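Long-range contact in putative ABC transporter subunit, substrate-binding component (PDB 4EVQ), which probably serves as the periplasmic solute-binding component of an ABC importer, and binds 4-hydroxybenzoate: residues H261-F274 with A323-L335. Sequence-based numbering, arbitrary orientation. Where two conformers were deposited one is given.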
loop_
_atom_site.group_PDB
_atom_site.type_symbol
_atom_site.label_atom_id
_atom_site.label_comp_id
_atom_site.label_asym_id
_atom_site.label_seq_id
_atom_site.Cartn_x
_atom_site.Cartn_y
_atom_site.Cartn_z
ATOM N N HIS A 261 5.616 -4.261 -5.161
ATOM C CA HIS A 261 6.790 -3.399 -5.086
ATOM C C HIS A 261 7.764 -3.726 -3.962
ATOM O O HIS A 261 8.739 -3.027 -3.771
ATOM C CB HIS A 261 6.335 -1.942 -5.066
ATOM C CG HIS A 261 5.305 -1.653 -4.039
ATOM N ND1 HIS A 261 4.030 -2.170 -4.138
ATOM C CD2 HIS A 261 5.328 -0.880 -2.933
ATOM C CE1 HIS A 261 3.326 -1.763 -3.100
ATOM N NE2 HIS A 261 4.082 -0.973 -2.361
ATOM N N TYR A 262 7.510 -4.779 -3.209
ATOM C CA TYR A 262 8.432 -5.240 -2.165
ATOM C C TYR A 262 8.419 -6.758 -2.095
ATOM O O TYR A 262 7.391 -7.368 -2.329
ATOM C CB TYR A 262 8.032 -4.670 -0.783
ATOM C CG TYR A 262 8.956 -5.091 0.311
ATOM C CD1 TYR A 262 10.272 -4.622 0.385
ATOM C CD2 TYR A 262 8.508 -5.955 1.318
ATOM C CE1 TYR A 262 11.117 -5.049 1.367
ATOM C CE2 TYR A 262 9.366 -6.370 2.324
ATOM C CZ TYR A 262 10.664 -5.894 2.354
ATOM O OH TYR A 262 11.494 -6.329 3.368
ATOM N N VAL A 263 9.577 -7.339 -1.808
ATOM C CA VAL A 263 9.690 -8.760 -1.474
ATOM C C VAL A 263 10.702 -8.826 -0.346
ATOM O O VAL A 263 11.699 -8.122 -0.378
ATOM C CB VAL A 263 10.272 -9.618 -2.612
ATOM C CG1 VAL A 263 9.844 -11.093 -2.418
ATOM C CG2 VAL A 263 9.954 -9.145 -3.915
ATOM N N SER A 264 10.469 -9.662 0.671
ATOM C CA SER A 264 11.312 -9.550 1.855
ATOM C C SER A 264 12.718 -10.002 1.613
ATOM O O SER A 264 13.586 -9.586 2.362
ATOM C CB SER A 264 10.724 -10.241 3.077
ATOM O OG SER A 264 10.543 -11.553 2.778
ATOM N N ASP A 265 12.945 -10.779 0.557
ATOM C CA ASP A 265 14.267 -11.283 0.232
ATOM C C ASP A 265 15.118 -10.352 -0.601
ATOM O O ASP A 265 16.203 -10.747 -1.004
ATOM C CB ASP A 265 14.208 -12.704 -0.433
ATOM C CG ASP A 265 13.498 -12.733 -1.781
ATOM O OD1 ASP A 265 13.200 -11.674 -2.327
ATOM O OD2 ASP A 265 13.275 -13.861 -2.332
ATOM N N LEU A 266 14.670 -9.123 -0.855
ATOM C CA LEU A 266 15.484 -8.216 -1.650
ATOM C C LEU A 266 16.846 -8.040 -0.979
ATOM O O LEU A 266 16.921 -7.812 0.217
ATOM C CB LEU A 266 14.800 -6.882 -1.828
ATOM C CG LEU A 266 13.572 -6.849 -2.771
ATOM C CD1 LEU A 266 12.805 -5.539 -2.678
ATOM C CD2 LEU A 266 14.014 -7.084 -4.223
ATOM N N ASP A 267 17.928 -8.132 -1.738
ATOM C CA ASP A 267 19.252 -8.283 -1.132
ATOM C C ASP A 267 20.006 -6.984 -0.866
ATOM O O ASP A 267 21.119 -7.004 -0.382
ATOM C CB ASP A 267 20.113 -9.228 -1.984
ATOM C CG ASP A 267 20.497 -8.632 -3.308
ATOM O OD1 ASP A 267 19.640 -8.630 -4.225
ATOM O OD2 ASP A 267 21.669 -8.191 -3.438
ATOM N N ASN A 268 19.408 -5.846 -1.159
ATOM C CA ASN A 268 20.097 -4.576 -0.899
ATOM C C ASN A 268 20.369 -4.284 0.607
ATOM O O ASN A 268 19.735 -4.855 1.506
ATOM C CB ASN A 268 19.317 -3.440 -1.547
ATOM C CG ASN A 268 18.010 -3.167 -0.833
ATOM O OD1 ASN A 268 18.010 -2.696 0.311
ATOM N ND2 ASN A 268 16.896 -3.446 -1.499
ATOM N N ALA A 269 21.296 -3.365 0.880
ATOM C CA ALA A 269 21.780 -3.130 2.242
ATOM C C ALA A 269 20.688 -2.551 3.143
ATOM O O ALA A 269 20.625 -2.866 4.319
ATOM C CB ALA A 269 22.946 -2.203 2.212
ATOM N N GLU A 270 19.846 -1.697 2.583
ATOM C CA GLU A 270 18.804 -1.050 3.354
ATOM C C GLU A 270 17.809 -2.102 3.836
ATOM O O GLU A 270 17.421 -2.081 4.997
ATOM C CB GLU A 270 18.091 0.010 2.540
ATOM C CG GLU A 270 16.995 0.757 3.306
ATOM C CD GLU A 270 17.480 1.812 4.309
ATOM O OE1 GLU A 270 18.706 2.153 4.427
ATOM O OE2 GLU A 270 16.589 2.317 4.973
ATOM N N ASN A 271 17.402 -2.991 2.943
ATOM C CA ASN A 271 16.493 -4.058 3.348
ATOM C C ASN A 271 17.106 -4.992 4.349
ATOM O O ASN A 271 16.432 -5.384 5.312
ATOM C CB ASN A 271 15.965 -4.843 2.151
ATOM C CG ASN A 271 14.812 -5.694 2.517
ATOM O OD1 ASN A 271 13.901 -5.242 3.202
ATOM N ND2 ASN A 271 14.821 -6.922 2.065
ATOM N N GLN A 272 18.380 -5.349 4.173
ATOM C CA GLN A 272 18.968 -6.279 5.103
ATOM C C GLN A 272 18.972 -5.682 6.509
ATOM O O GLN A 272 18.685 -6.367 7.470
ATOM C CB GLN A 272 20.370 -6.674 4.628
ATOM C CG GLN A 272 20.307 -7.526 3.341
ATOM C CD GLN A 272 19.355 -8.713 3.435
ATOM O OE1 GLN A 272 19.521 -9.596 4.282
ATOM N NE2 GLN A 272 18.341 -8.742 2.560
ATOM N N ALA A 273 19.303 -4.400 6.622
ATOM C CA ALA A 273 19.392 -3.775 7.926
ATOM C C ALA A 273 18.005 -3.565 8.534
ATOM O O ALA A 273 17.809 -3.720 9.729
ATOM C CB ALA A 273 20.115 -2.466 7.816
ATOM N N PHE A 274 17.058 -3.190 7.688
ATOM C CA PHE A 274 15.689 -2.983 8.128
ATOM C C PHE A 274 15.041 -4.275 8.629
ATOM O O PHE A 274 14.409 -4.288 9.669
ATOM C CB PHE A 274 14.908 -2.418 6.925
ATOM C CG PHE A 274 13.420 -2.329 7.140
ATOM C CD1 PHE A 274 12.876 -1.444 8.031
ATOM C CD2 PHE A 274 12.572 -3.101 6.367
ATOM C CE1 PHE A 274 11.507 -1.375 8.216
ATOM C CE2 PHE A 274 11.209 -3.027 6.514
ATOM C CZ PHE A 274 10.678 -2.157 7.431
ATOM N N ALA A 323 11.586 16.391 -4.201
ATOM C CA ALA A 323 12.872 16.135 -4.837
ATOM C C ALA A 323 13.659 15.031 -4.150
ATOM O O ALA A 323 14.771 14.701 -4.564
ATOM C CB ALA A 323 13.673 17.428 -4.842
ATOM N N ALA A 324 13.093 14.434 -3.116
ATOM C CA ALA A 324 13.862 13.494 -2.329
ATOM C C ALA A 324 14.171 12.197 -3.074
ATOM O O ALA A 324 13.392 11.704 -3.906
ATOM C CB ALA A 324 13.168 13.201 -1.017
ATOM N N SER A 325 15.326 11.643 -2.768
ATOM C CA SER A 325 15.587 10.266 -3.135
ATOM C C SER A 325 16.546 9.686 -2.093
ATOM O O SER A 325 17.425 10.357 -1.532
ATOM C CB SER A 325 16.091 10.142 -4.561
ATOM O OG SER A 325 17.310 10.808 -4.636
ATOM N N PHE A 326 16.303 8.433 -1.793
ATOM C CA PHE A 326 17.005 7.756 -0.721
ATOM C C PHE A 326 16.856 6.277 -0.997
ATOM O O PHE A 326 16.064 5.830 -1.850
ATOM C CB PHE A 326 16.451 8.133 0.674
ATOM C CG PHE A 326 14.951 8.053 0.788
ATOM C CD1 PHE A 326 14.312 6.849 0.952
ATOM C CD2 PHE A 326 14.184 9.205 0.704
ATOM C CE1 PHE A 326 12.903 6.795 1.049
ATOM C CE2 PHE A 326 12.816 9.155 0.776
ATOM C CZ PHE A 326 12.169 7.941 0.965
ATOM N N ALA A 327 17.653 5.504 -0.297
ATOM C CA ALA A 327 17.530 4.068 -0.407
ATOM C C ALA A 327 16.402 3.589 0.500
ATOM O O ALA A 327 16.350 3.867 1.710
ATOM C CB ALA A 327 18.795 3.431 -0.041
ATOM N N SER A 328 15.491 2.849 -0.117
ATOM C CA SER A 328 14.408 2.168 0.574
ATOM C C SER A 328 14.765 0.700 0.707
ATOM O O SER A 328 15.494 0.181 -0.108
ATOM C CB SER A 328 13.140 2.304 -0.279
ATOM O OG SER A 328 12.103 1.400 0.168
ATOM N N PRO A 329 14.135 -0.017 1.643
ATOM C CA PRO A 329 14.167 -1.468 1.621
ATOM C C PRO A 329 13.769 -2.027 0.245
ATOM O O PRO A 329 14.205 -3.114 -0.132
ATOM C CB PRO A 329 13.185 -1.851 2.748
ATOM C CG PRO A 329 13.369 -0.752 3.740
ATOM C CD PRO A 329 13.449 0.489 2.839
ATOM N N ARG A 330 12.966 -1.313 -0.536
ATOM C CA ARG A 330 12.608 -1.753 -1.906
ATOM C C ARG A 330 13.779 -1.694 -2.873
ATOM O O ARG A 330 14.042 -2.489 -3.782
ATOM C CB ARG A 330 11.523 -0.820 -2.419
ATOM C CG ARG A 330 10.249 -1.125 -1.657
ATOM C CD ARG A 330 9.087 -0.207 -1.991
ATOM N NE ARG A 330 9.108 0.977 -1.130
ATOM C CZ ARG A 330 8.163 1.904 -1.101
ATOM N NH1 ARG A 330 7.134 1.840 -1.923
ATOM N NH2 ARG A 330 8.239 2.877 -0.203
ATOM N N GLY A 331 14.482 -0.645 -2.704
ATOM C CA GLY A 331 15.413 -0.226 -3.763
ATOM C C GLY A 331 15.539 1.292 -3.711
ATOM O O GLY A 331 15.121 1.890 -2.719
ATOM N N PRO A 332 16.109 1.942 -4.760
ATOM C CA PRO A 332 16.114 3.406 -4.742
ATOM C C PRO A 332 14.693 3.967 -4.765
ATOM O O PRO A 332 13.862 3.525 -5.539
ATOM C CB PRO A 332 16.861 3.778 -6.037
ATOM C CG PRO A 332 17.682 2.578 -6.387
ATOM C CD PRO A 332 16.862 1.406 -5.919
ATOM N N PHE A 333 14.428 4.914 -3.887
ATOM C CA PHE A 333 13.120 5.488 -3.820
ATOM C C PHE A 333 13.181 6.816 -4.534
ATOM O O PHE A 333 14.067 7.609 -4.292
ATOM C CB PHE A 333 12.700 5.677 -2.373
ATOM C CG PHE A 333 11.287 6.193 -2.216
ATOM C CD1 PHE A 333 11.072 7.555 -2.212
ATOM C CD2 PHE A 333 10.198 5.343 -2.062
ATOM C CE1 PHE A 333 9.812 8.081 -2.081
ATOM C CE2 PHE A 333 8.916 5.856 -1.945
ATOM C CZ PHE A 333 8.721 7.237 -1.922
ATOM N N LYS A 334 12.185 7.074 -5.379
ATOM C CA LYS A 334 12.014 8.397 -6.009
ATOM C C LYS A 334 10.563 8.625 -6.409
ATOM O O LYS A 334 9.762 7.691 -6.554
ATOM C CB LYS A 334 12.949 8.588 -7.196
ATOM C CG LYS A 334 12.560 7.798 -8.409
ATOM C CD LYS A 334 13.657 7.798 -9.491
ATOM C CE LYS A 334 13.355 6.721 -10.494
ATOM N NZ LYS A 334 14.429 6.707 -11.542
ATOM N N LEU A 335 10.194 9.878 -6.511
ATOM C CA LEU A 335 8.839 10.269 -6.794
ATOM C C LEU A 335 8.682 10.810 -8.204
ATOM O O LEU A 335 9.582 11.496 -8.731
ATOM C CB LEU A 335 8.364 11.340 -5.803
ATOM C CG LEU A 335 8.291 10.911 -4.348
ATOM C CD1 LEU A 335 7.968 12.089 -3.493
ATOM C CD2 LEU A 335 7.244 9.810 -4.112
#
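Pro329 O sits at the meeting point of the two segments, held by Asn268 ND2 at 3.0 Å and walled in by Asn271 CB, Leu266 CD1 and the edge of the Tyr262 ring. The Asn268 bond is nearly straight (174°), but the donor stands well above the carbonyl plane. With CG of Asn268 between its backbone N and carbonyl carbon (chi1 71°), the same amide turns OD1 back to accept from Asn271 N at 2.7 Å; Asn268 thus N-caps helix 269-282 while tying it to the 328-331 turn of the hairpin. Pro329 itself wedges between helix side chains: its CG meets Phe274 CD2 at 3.6 Å, and its CD rests against Glu270 CG, whose carboxylate goes on to Trp294. Pro329 CB lies 3.5 Å from Asn271 OD1, the atom that takes the Tyr262 hydroxyl in a 2.6 Å bond at the ring's edge. Asn271 ND2 reaches the other way, to Leu266 O and Ser264 O, so three side-chain bonds fix the rotation of this amide. A leucine at Asn271 would probably leave the buried Tyr262 hydroxyl without its acceptor and the 264-266 loop less firmly tied to the helix. Further along, Arg330 runs beside His261, its NH1 3.4 Å from CD2 at the imidazole edge, and its guanidinium continues to a salt bridge with Asp295. Ser328 OG accepts from Arg330 N, an ST turn at the tip of the 325-328/331-334 beta hairpin, and is also hydrogen-bonded to that Asp295 carboxylate. In this periplasmic-binding-protein fold, the contact docks that hairpin tip on a capped helix start, with the side chain of His261 about 8 Å from the bound 4-hydroxybenzoate.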